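Local structure of aminotransferase, class I (Staphylococcus aureus, 2O1B) at residues A[394-397]-A[398-401]; A[196-199]-A[200-204]; A[123-126]-A[127-131]. The protein probably catalyses the pyridoxal-5'-phosphate-dependent transfer of amino groups between an amino acid such as aspartate and a 2-oxo acid. All coordinates share one frame; numbering follows the deposited sequence.

Overall arrangement
From the N terminus the chain meets interaction 3 first, then interaction 2, then interaction 1. Each joins residues only a turn or so apart, so it closes no more than a local turn; the three lie in series, and none nests in or crosses another. Interaction 3 covers the kinked C-terminal half of helix 118-129 and the residues that leave it, between the seven-stranded sheet and the second subunit. Interaction 2 starts helix 200-210, which links the neighbouring parallel strands 182-187 and 216-220 of that sheet; its centre lies about 25 Å from that of interaction 3. Interaction 1, where helix 388-397 gives way to the C-terminal residues, packs on helix 349-360, across the middle of the chain from interaction 3.

Interaction 1: residues A[394-397]-A[398-401]; sequences IRLT and ELAY
Leu399 folds back over the carbonyls of the preceding turn to meet Leu396, three residues earlier. Its CB lies 3.3 Å from Leu396 O, the same oxygen that accepts a hydrogen bond from Leu399 N at 3.0 Å. With CG anti to its own carbonyl carbon (chi1 -57°), the side chain is turned back along the helix: CG lies 3.7 Å from Leu396 O and only a little farther from Arg395 O, and at the tip CD1 lies 4.2 Å from Leu396 CD2. The two leucines cross obliquely, one methyl of each meeting the other, and both continue onto Leu356 of helix 349-360. Branched apolar chains suit this side, which is buried.

The backbone beneath them shows how the hydrogen bonding shortens at the end of the segment 394-397. Glu398 N still reaches the carbonyl four residues back, Ile394 O, but the bond is weak; the next two, Leu399 N to Leu396 O and Ala400 N to Thr397 O (3.1 Å), span three residues, as in a 3-10 turn. Both donors stand well above the carbonyl plane of their acceptor. In a class I aminotransferase this part of the chain belongs to the small C-terminal domain.

Thr397 suits its position because its hydroxyl can turn back to the helix. With chi1 at 56°, OG1 is held between the backbone N and the carbonyl carbon and donates to Ile394 O at 3.0 Å, giving that oxygen a second donor beside Glu398 N. Exposed Glu398 packs its CB 3.4 Å from Arg395 O, then bends at chi2 and leads its carboxylate away to a salt bridge with Lys360. The buried guanidinium of Arg395 pairs with Glu391 and also donates to Pro48 O.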
ATOM      1  N   ILE A 394      17.167 -30.427  20.086  1.00 32.87           N
ATOM      2  CA  ILE A 394      17.888 -30.963  21.242  1.00 31.77           C
ATOM      3  C   ILE A 394      17.853 -30.005  22.432  1.00 31.01           C
ATOM      4  O   ILE A 394      17.766 -30.447  23.581  1.00 30.64           O
ATOM      5  CB  ILE A 394      19.345 -31.341  20.887  1.00 31.82           C
ATOM      6  CG1 ILE A 394      19.361 -32.370  19.751  1.00 31.86           C
ATOM      7  CG2 ILE A 394      20.065 -31.916  22.106  1.00 31.51           C
ATOM      8  CD1 ILE A 394      20.756 -32.793  19.284  1.00 32.03           C
ATOM      9  N   ARG A 395      17.918 -28.704  22.152  1.00 30.07           N
ATOM     10  CA  ARG A 395      17.770 -27.678  23.188  1.00 29.45           C
ATOM     11  C   ARG A 395      16.420 -27.809  23.893  1.00 28.73           C
ATOM     12  O   ARG A 395      16.354 -27.809  25.122  1.00 28.71           O
ATOM     13  CB  ARG A 395      17.912 -26.267  22.602  1.00 29.29           C
ATOM     14  CG  ARG A 395      19.336 -25.857  22.265  1.00 28.99           C
ATOM     15  CD  ARG A 395      19.408 -24.365  21.986  1.00 27.89           C
ATOM     16  NE  ARG A 395      20.673 -23.987  21.363  1.00 26.49           N
ATOM     17  CZ  ARG A 395      20.982 -22.752  20.978  1.00 25.64           C
ATOM     18  NH1 ARG A 395      20.121 -21.754  21.154  1.00 24.15           N
ATOM     19  NH2 ARG A 395      22.154 -22.514  20.409  1.00 24.73           N
ATOM     20  N   LEU A 396      15.360 -27.936  23.096  1.00 28.07           N
ATOM     21  CA  LEU A 396      13.987 -28.044  23.593  1.00 27.69           C
ATOM     22  C   LEU A 396      13.668 -29.339  24.348  1.00 27.54           C
ATOM     23  O   LEU A 396      12.944 -29.314  25.347  1.00 27.41           O
ATOM     24  CB  LEU A 396      13.003 -27.854  22.442  1.00 27.64           C
ATOM     25  CG  LEU A 396      12.871 -26.409  21.963  1.00 27.63           C
ATOM     26  CD1 LEU A 396      12.124 -26.356  20.648  1.00 27.90           C
ATOM     27  CD2 LEU A 396      12.165 -25.572  23.022  1.00 27.87           C
ATOM     28  N   THR A 397      14.208 -30.461  23.870  1.00 27.39           N
ATOM     29  CA  THR A 397      13.986 -31.769  24.508  1.00 27.24           C
ATOM     30  C   THR A 397      14.607 -31.857  25.906  1.00 26.81           C
ATOM     31  O   THR A 397      14.126 -32.601  26.764  1.00 26.49           O
ATOM     32  CB  THR A 397      14.498 -32.936  23.635  1.00 27.29           C
ATOM     33  OG1 THR A 397      15.883 -32.742  23.336  1.00 28.60           O
ATOM     34  CG2 THR A 397      13.719 -33.023  22.344  1.00 27.89           C
ATOM     35  N   GLU A 398      15.677 -31.095  26.127  1.00 26.46           N
ATOM     36  CA  GLU A 398      16.291 -30.956  27.447  1.00 26.33           C
ATOM     37  C   GLU A 398      15.284 -30.436  28.483  1.00 25.84           C
ATOM     38  O   GLU A 398      15.456 -30.638  29.688  1.00 25.95           O
ATOM     39  CB  GLU A 398      17.509 -30.027  27.358  1.00 26.32           C
ATOM     40  CG  GLU A 398      18.456 -30.069  28.559  1.00 28.16           C
ATOM     41  CD  GLU A 398      18.096 -29.074  29.669  1.00 29.60           C
ATOM     42  OE1 GLU A 398      17.281 -28.158  29.431  1.00 31.63           O
ATOM     43  OE2 GLU A 398      18.640 -29.202  30.780  1.00 29.36           O
ATOM     44  N   LEU A 399      14.226 -29.787  28.004  1.00 25.31           N
ATOM     45  CA  LEU A 399      13.225 -29.173  28.875  1.00 25.07           C
ATOM     46  C   LEU A 399      12.060 -30.104  29.205  1.00 25.18           C
ATOM     47  O   LEU A 399      11.075 -29.681  29.811  1.00 25.08           O
ATOM     48  CB  LEU A 399      12.712 -27.867  28.258  1.00 24.93           C
ATOM     49  CG  LEU A 399      13.757 -26.796  27.923  1.00 24.36           C
ATOM     50  CD1 LEU A 399      13.122 -25.680  27.105  1.00 23.53           C
ATOM     51  CD2 LEU A 399      14.403 -26.255  29.200  1.00 24.32           C
ATOM     52  N   ALA A 400      12.188 -31.372  28.817  1.00 25.47           N
ATOM     53  CA  ALA A 400      11.161 -32.392  29.070  1.00 25.67           C
ATOM     54  C   ALA A 400      10.730 -32.457  30.538  1.00 25.82           C
ATOM     55  O   ALA A 400       9.554 -32.679  30.833  1.00 25.79           O
ATOM     56  CB  ALA A 400      11.651 -33.760  28.609  1.00 25.74           C
ATOM     57  N   TYR A 401      11.688 -32.257  31.446  1.00 25.81           N
ATOM     58  CA  TYR A 401      11.422 -32.261  32.885  1.00 25.69           C
ATOM     59  C   TYR A 401      10.370 -31.218  33.306  1.00 25.67           C
ATOM     60  O   TYR A 401       9.691 -31.395  34.316  1.00 25.15           O
ATOM     61  CB  TYR A 401      12.730 -32.098  33.682  1.00 25.97           C
ATOM     62  CG  TYR A 401      13.306 -30.697  33.682  1.00 25.99           C
ATOM     63  CD1 TYR A 401      12.984 -29.791  34.692  1.00 25.87           C
ATOM     64  CD2 TYR A 401      14.167 -30.276  32.668  1.00 26.99           C
ATOM     65  CE1 TYR A 401      13.502 -28.496  34.694  1.00 26.80           C
ATOM     66  CE2 TYR A 401      14.692 -28.978  32.657  1.00 27.27           C
ATOM     67  CZ  TYR A 401      14.353 -28.096  33.677  1.00 27.15           C
ATOM     68  OH  TYR A 401      14.860 -26.813  33.676  1.00 27.17           O
TER

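Interaction 2: residues A[196-199]-A[200-204]; sequences STAT and KEVFD
Ala198 and Phe203, five residues apart, meet on the tightly packed side of this helix start. The methyl CB of Ala198 sits over one face of the Phe203 ring in a CH-pi contact, 4.2 Å from the centroid and displaced toward the rim near CZ and CE2. The same methyl touches Val202 CG2 at 3.8 Å. A small side chain suits position 198, since it meets both neighbours while the flat phenyl group lies across it. The ring also packs edge-to-face with His219.

Thr199 marks the change from this apolar side to the polar one. Its carbonyl oxygen accepts from Phe203 N at 3.2 Å, with the donor nearly along the C=O axis, and so begins the regular bonding of the helix. A chi1 of 69° tucks its hydroxyl in over its own backbone, facing the first turn, where it accepts a weak capping bond from Val202 N at 3.3 Å; the same N-H is weakly shared with Thr199 O. Val202 CG1 is modelled only 3.1 Å from Thr199 OG1 with chi1 close to eclipsed, so the exact position of that methyl is doubtful. Thr199 N, covered by the contact, has no partner in the model.

The outer side is looser and wet. A water lies 2.8 Å from Thr199 OG1 and donates to Glu201 OE2 at 2.6 Å, bridging the cap to a bent, exposed glutamate. A threonine N-cap flanked by an apolar pair one residue before it and four after it is a hydrophobic staple, here opening the helix of a beta-alpha-beta crossover in the large, cofactor-binding domain.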
ATOM      1  N   SER A 196      -3.346 -25.991  11.383  1.00 22.91           N
ATOM      2  CA  SER A 196      -4.545 -26.764  11.104  1.00 23.53           C
ATOM      3  C   SER A 196      -4.929 -26.591   9.645  1.00 24.19           C
ATOM      4  O   SER A 196      -4.740 -25.516   9.081  1.00 24.48           O
ATOM      5  CB  SER A 196      -5.694 -26.256  11.973  1.00 23.57           C
ATOM      6  OG  SER A 196      -5.337 -26.220  13.354  1.00 22.70           O
ATOM      7  N   THR A 197      -5.476 -27.646   9.046  1.00 24.43           N
ATOM      8  CA  THR A 197      -5.902 -27.627   7.646  1.00 24.35           C
ATOM      9  C   THR A 197      -7.419 -27.821   7.529  1.00 24.83           C
ATOM     10  O   THR A 197      -8.062 -28.291   8.476  1.00 24.15           O
ATOM     11  CB  THR A 197      -5.183 -28.711   6.816  1.00 24.09           C
ATOM     12  OG1 THR A 197      -5.306 -29.984   7.462  1.00 22.52           O
ATOM     13  CG2 THR A 197      -3.689 -28.356   6.632  1.00 24.72           C
ATOM     14  N   ALA A 198      -7.978 -27.446   6.378  1.00 24.78           N
ATOM     15  CA  ALA A 198      -9.400 -27.642   6.115  1.00 25.48           C
ATOM     16  C   ALA A 198      -9.609 -28.717   5.066  1.00 25.92           C
ATOM     17  O   ALA A 198      -8.654 -29.170   4.416  1.00 26.26           O
ATOM     18  CB  ALA A 198     -10.047 -26.345   5.678  1.00 25.15           C
ATOM     19  N   THR A 199     -10.853 -29.161   4.926  1.00 26.12           N
ATOM     20  CA  THR A 199     -11.212 -30.041   3.822  1.00 26.23           C
ATOM     21  C   THR A 199     -12.333 -29.417   3.014  1.00 26.09           C
ATOM     22  O   THR A 199     -12.975 -28.450   3.456  1.00 25.45           O
ATOM     23  CB  THR A 199     -11.655 -31.438   4.292  1.00 26.17           C
ATOM     24  OG1 THR A 199     -12.912 -31.330   4.963  1.00 27.78           O
ATOM     25  CG2 THR A 199     -10.621 -32.055   5.218  1.00 26.69           C
ATOM     26  N   LYS A 200     -12.566 -29.973   1.829  1.00 25.71           N
ATOM     27  CA  LYS A 200     -13.657 -29.512   0.989  1.00 26.21           C
ATOM     28  C   LYS A 200     -14.932 -29.426   1.819  1.00 25.84           C
ATOM     29  O   LYS A 200     -15.679 -28.453   1.722  1.00 25.60           O
ATOM     30  CB  LYS A 200     -13.853 -30.445  -0.197  1.00 26.32           C
ATOM     31  CG  LYS A 200     -15.033 -30.069  -1.091  1.00 28.44           C
ATOM     32  CD  LYS A 200     -15.023 -30.869  -2.376  1.00 30.95           C
ATOM     33  CE  LYS A 200     -15.821 -30.159  -3.453  1.00 33.25           C
ATOM     34  NZ  LYS A 200     -15.589 -30.767  -4.786  1.00 34.34           N
ATOM     35  N   GLU A 201     -15.149 -30.442   2.649  1.00 25.73           N
ATOM     36  CA  GLU A 201     -16.365 -30.568   3.441  1.00 25.73           C
ATOM     37  C   GLU A 201     -16.497 -29.499   4.520  1.00 25.82           C
ATOM     38  O   GLU A 201     -17.609 -29.059   4.806  1.00 25.77           O
ATOM     39  CB  GLU A 201     -16.465 -31.965   4.063  1.00 26.03           C
ATOM     40  CG  GLU A 201     -16.773 -33.096   3.063  1.00 27.01           C
ATOM     41  CD  GLU A 201     -15.599 -33.406   2.130  1.00 27.89           C
ATOM     42  OE1 GLU A 201     -15.833 -33.694   0.939  1.00 28.73           O
ATOM     43  OE2 GLU A 201     -14.440 -33.359   2.589  1.00 27.28           O
ATOM     44  N   VAL A 202     -15.384 -29.083   5.135  1.00 25.78           N
ATOM     45  CA  VAL A 202     -15.497 -28.029   6.161  1.00 25.70           C
ATOM     46  C   VAL A 202     -15.830 -26.679   5.497  1.00 25.46           C
ATOM     47  O   VAL A 202     -16.540 -25.856   6.076  1.00 25.11           O
ATOM     48  CB  VAL A 202     -14.326 -27.957   7.228  1.00 26.29           C
ATOM     49  CG1 VAL A 202     -13.392 -29.173   7.170  1.00 26.72           C
ATOM     50  CG2 VAL A 202     -13.549 -26.655   7.166  1.00 24.80           C
ATOM     51  N   PHE A 203     -15.356 -26.489   4.268  1.00 25.48           N
ATOM     52  CA  PHE A 203     -15.750 -25.324   3.475  1.00 25.57           C
ATOM     53  C   PHE A 203     -17.222 -25.448   3.046  1.00 25.99           C
ATOM     54  O   PHE A 203     -17.971 -24.464   3.100  1.00 26.12           O
ATOM     55  CB  PHE A 203     -14.814 -25.102   2.274  1.00 25.41           C
ATOM     56  CG  PHE A 203     -13.457 -24.508   2.640  1.00 24.61           C
ATOM     57  CD1 PHE A 203     -13.348 -23.497   3.594  1.00 24.32           C
ATOM     58  CD2 PHE A 203     -12.295 -24.950   2.008  1.00 24.03           C
ATOM     59  CE1 PHE A 203     -12.099 -22.946   3.930  1.00 24.21           C
ATOM     60  CE2 PHE A 203     -11.039 -24.406   2.327  1.00 23.42           C
ATOM     61  CZ  PHE A 203     -10.946 -23.401   3.294  1.00 24.75           C
ATOM     62  N   ASP A 204     -17.649 -26.653   2.664  1.00 25.83           N
ATOM     63  CA  ASP A 204     -19.057 -26.883   2.340  1.00 25.96           C
ATOM     64  C   ASP A 204     -19.958 -26.407   3.477  1.00 26.30           C
ATOM     65  O   ASP A 204     -20.968 -25.749   3.232  1.00 26.71           O
ATOM     66  CB  ASP A 204     -19.336 -28.360   2.030  1.00 25.68           C
ATOM     67  CG  ASP A 204     -18.745 -28.813   0.690  1.00 24.98           C
ATOM     68  OD1 ASP A 204     -18.698 -30.035   0.436  1.00 23.78           O
ATOM     69  OD2 ASP A 204     -18.341 -27.953  -0.114  1.00 23.58           O
TER
HETATM   70  O   HOH W   1     -13.866 -33.944   5.084  1.00 18.69           O

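Interaction 3: residues A[123-126]-A[127-131]; sequences VAVP and TCVIN
Ala124, Val125 and Pro126 each pack against the turn that follows them, and Val123 joins in through a water. Its carbonyl does not bond directly to the next turn: the water donates to Val123 O at 2.7 Å and accepts from Thr127 OG1 at the same distance. The threonine hydroxyl suits the spot as a donor to this inserted water.

Ala124 restores a normal helical link, its oxygen accepting from Cys128 N at 3.2 Å in the carbonyl plane. Small side chains fit here, since Ala124 and Cys128 both lie against Tyr278 of helix 269-282. Val125 packs on the sheet, touching Leu184, Tyr186 and Val218, and its CG1 lies 4.3 Å from Val129 CG2 on the same side of the helix.

Pro126 has no N-H to give to the turn before, and the helix is kinked there. Its carbonyl oxygen, by contrast, takes two donors: Ile130 N at 2.9 Å, and Val129 N at 3.2 Å from far above the carbonyl plane (72° out of it). Ile130 leaves helical geometry, yet with chi1 at 77° its CG1 turns back toward the proline, 3.2 Å from Pro126 O and 4.0 Å from Pro126 CB.

At the subunit interface, Thr127 O accepts from Ser23 of the second subunit, where Leu26 also packs on Cys128. Helix 118-129 begins among residues that line the cofactor pocket, such as Thr118 and Lys119. The kink at Pro126 opens the helix locally: a water bridges Val123 O to the Thr127 hydroxyl across it, while Ala124 O and the twice-accepting Pro126 O keep the helical bonding.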
ATOM      1  N   VAL A 123      -6.174  -6.469   5.512  1.00 25.03           N
ATOM      2  CA  VAL A 123      -6.579  -5.416   6.467  1.00 24.87           C
ATOM      3  C   VAL A 123      -7.549  -4.393   5.833  1.00 24.52           C
ATOM      4  O   VAL A 123      -8.259  -3.683   6.544  1.00 24.90           O
ATOM      5  CB  VAL A 123      -5.372  -4.734   7.228  1.00 25.77           C
ATOM      6  CG1 VAL A 123      -4.422  -5.770   7.855  1.00 24.30           C
ATOM      7  CG2 VAL A 123      -4.610  -3.828   6.341  1.00 27.16           C
ATOM      8  N   ALA A 124      -7.600  -4.348   4.500  1.00 24.01           N
ATOM      9  CA  ALA A 124      -8.504  -3.441   3.771  1.00 23.38           C
ATOM     10  C   ALA A 124      -9.956  -3.930   3.709  1.00 23.32           C
ATOM     11  O   ALA A 124     -10.890  -3.109   3.705  1.00 23.52           O
ATOM     12  CB  ALA A 124      -7.963  -3.157   2.362  1.00 23.76           C
ATOM     13  N   VAL A 125     -10.146  -5.253   3.706  1.00 22.99           N
ATOM     14  CA  VAL A 125     -11.465  -5.857   3.480  1.00 22.63           C
ATOM     15  C   VAL A 125     -12.581  -5.250   4.332  1.00 22.57           C
ATOM     16  O   VAL A 125     -13.631  -4.922   3.792  1.00 23.17           O
ATOM     17  CB  VAL A 125     -11.490  -7.427   3.622  1.00 22.45           C
ATOM     18  CG1 VAL A 125     -12.915  -7.942   3.490  1.00 23.14           C
ATOM     19  CG2 VAL A 125     -10.616  -8.108   2.563  1.00 22.11           C
ATOM     20  N   PRO A 126     -12.386  -5.119   5.662  1.00 22.58           N
ATOM     21  CA  PRO A 126     -13.532  -4.575   6.413  1.00 22.39           C
ATOM     22  C   PRO A 126     -13.929  -3.165   5.988  1.00 22.75           C
ATOM     23  O   PRO A 126     -15.125  -2.855   5.923  1.00 23.28           O
ATOM     24  CB  PRO A 126     -13.031  -4.590   7.854  1.00 22.08           C
ATOM     25  CG  PRO A 126     -11.957  -5.677   7.859  1.00 22.77           C
ATOM     26  CD  PRO A 126     -11.273  -5.469   6.566  1.00 22.12           C
ATOM     27  N   THR A 127     -12.945  -2.311   5.718  1.00 23.18           N
ATOM     28  CA  THR A 127     -13.215  -0.939   5.273  1.00 23.70           C
ATOM     29  C   THR A 127     -14.087  -0.957   4.016  1.00 24.26           C
ATOM     30  O   THR A 127     -15.001  -0.124   3.869  1.00 23.82           O
ATOM     31  CB  THR A 127     -11.895  -0.143   5.030  1.00 23.78           C
ATOM     32  OG1 THR A 127     -11.345   0.254   6.291  1.00 24.20           O
ATOM     33  CG2 THR A 127     -12.128   1.110   4.196  1.00 22.87           C
ATOM     34  N   CYS A 128     -13.803  -1.930   3.146  1.00 24.37           N
ATOM     35  CA  CYS A 128     -14.511  -2.113   1.880  1.00 25.44           C
ATOM     36  C   CYS A 128     -15.892  -2.735   1.980  1.00 26.05           C
ATOM     37  O   CYS A 128     -16.734  -2.479   1.123  1.00 26.09           O
ATOM     38  CB  CYS A 128     -13.677  -2.961   0.937  1.00 25.70           C
ATOM     39  SG  CYS A 128     -12.124  -2.199   0.555  1.00 26.93           S
ATOM     40  N   VAL A 129     -16.127  -3.546   3.012  1.00 25.96           N
ATOM     41  CA  VAL A 129     -17.259  -4.467   3.013  1.00 26.37           C
ATOM     42  C   VAL A 129     -18.263  -4.241   4.144  1.00 26.04           C
ATOM     43  O   VAL A 129     -19.465  -4.436   3.950  1.00 26.50           O
ATOM     44  CB  VAL A 129     -16.753  -5.945   2.993  1.00 26.61           C
ATOM     45  CG1 VAL A 129     -17.735  -6.875   3.654  1.00 28.17           C
ATOM     46  CG2 VAL A 129     -16.479  -6.382   1.576  1.00 27.75           C
ATOM     47  N   ILE A 130     -17.785  -3.803   5.309  1.00 25.81           N
ATOM     48  CA  ILE A 130     -18.655  -3.663   6.483  1.00 25.36           C
ATOM     49  C   ILE A 130     -18.948  -2.211   6.840  1.00 25.41           C
ATOM     50  O   ILE A 130     -18.282  -1.297   6.356  1.00 25.31           O
ATOM     51  CB  ILE A 130     -18.087  -4.438   7.720  1.00 25.87           C
ATOM     52  CG1 ILE A 130     -16.933  -3.672   8.378  1.00 25.68           C
ATOM     53  CG2 ILE A 130     -17.653  -5.871   7.326  1.00 24.45           C
ATOM     54  CD1 ILE A 130     -16.651  -4.089   9.817  1.00 25.14           C
ATOM     55  N   ASN A 131     -19.952  -2.003   7.687  1.00 25.39           N
ATOM     56  CA  ASN A 131     -20.276  -0.675   8.194  1.00 25.75           C
ATOM     57  C   ASN A 131     -20.042  -0.587   9.711  1.00 25.83           C
ATOM     58  O   ASN A 131     -20.027  -1.613  10.388  1.00 25.98           O
ATOM     59  CB  ASN A 131     -21.720  -0.309   7.818  1.00 26.00           C
ATOM     60  CG  ASN A 131     -21.914  -0.207   6.306  1.00 27.03           C
ATOM     61  OD1 ASN A 131     -21.269   0.606   5.642  1.00 26.13           O
ATOM     62  ND2 ASN A 131     -22.784  -1.055   5.757  1.00 27.39           N
TER
HETATM   63  O   HOH W   2     -10.301  -2.078   7.223  1.00 18.85           O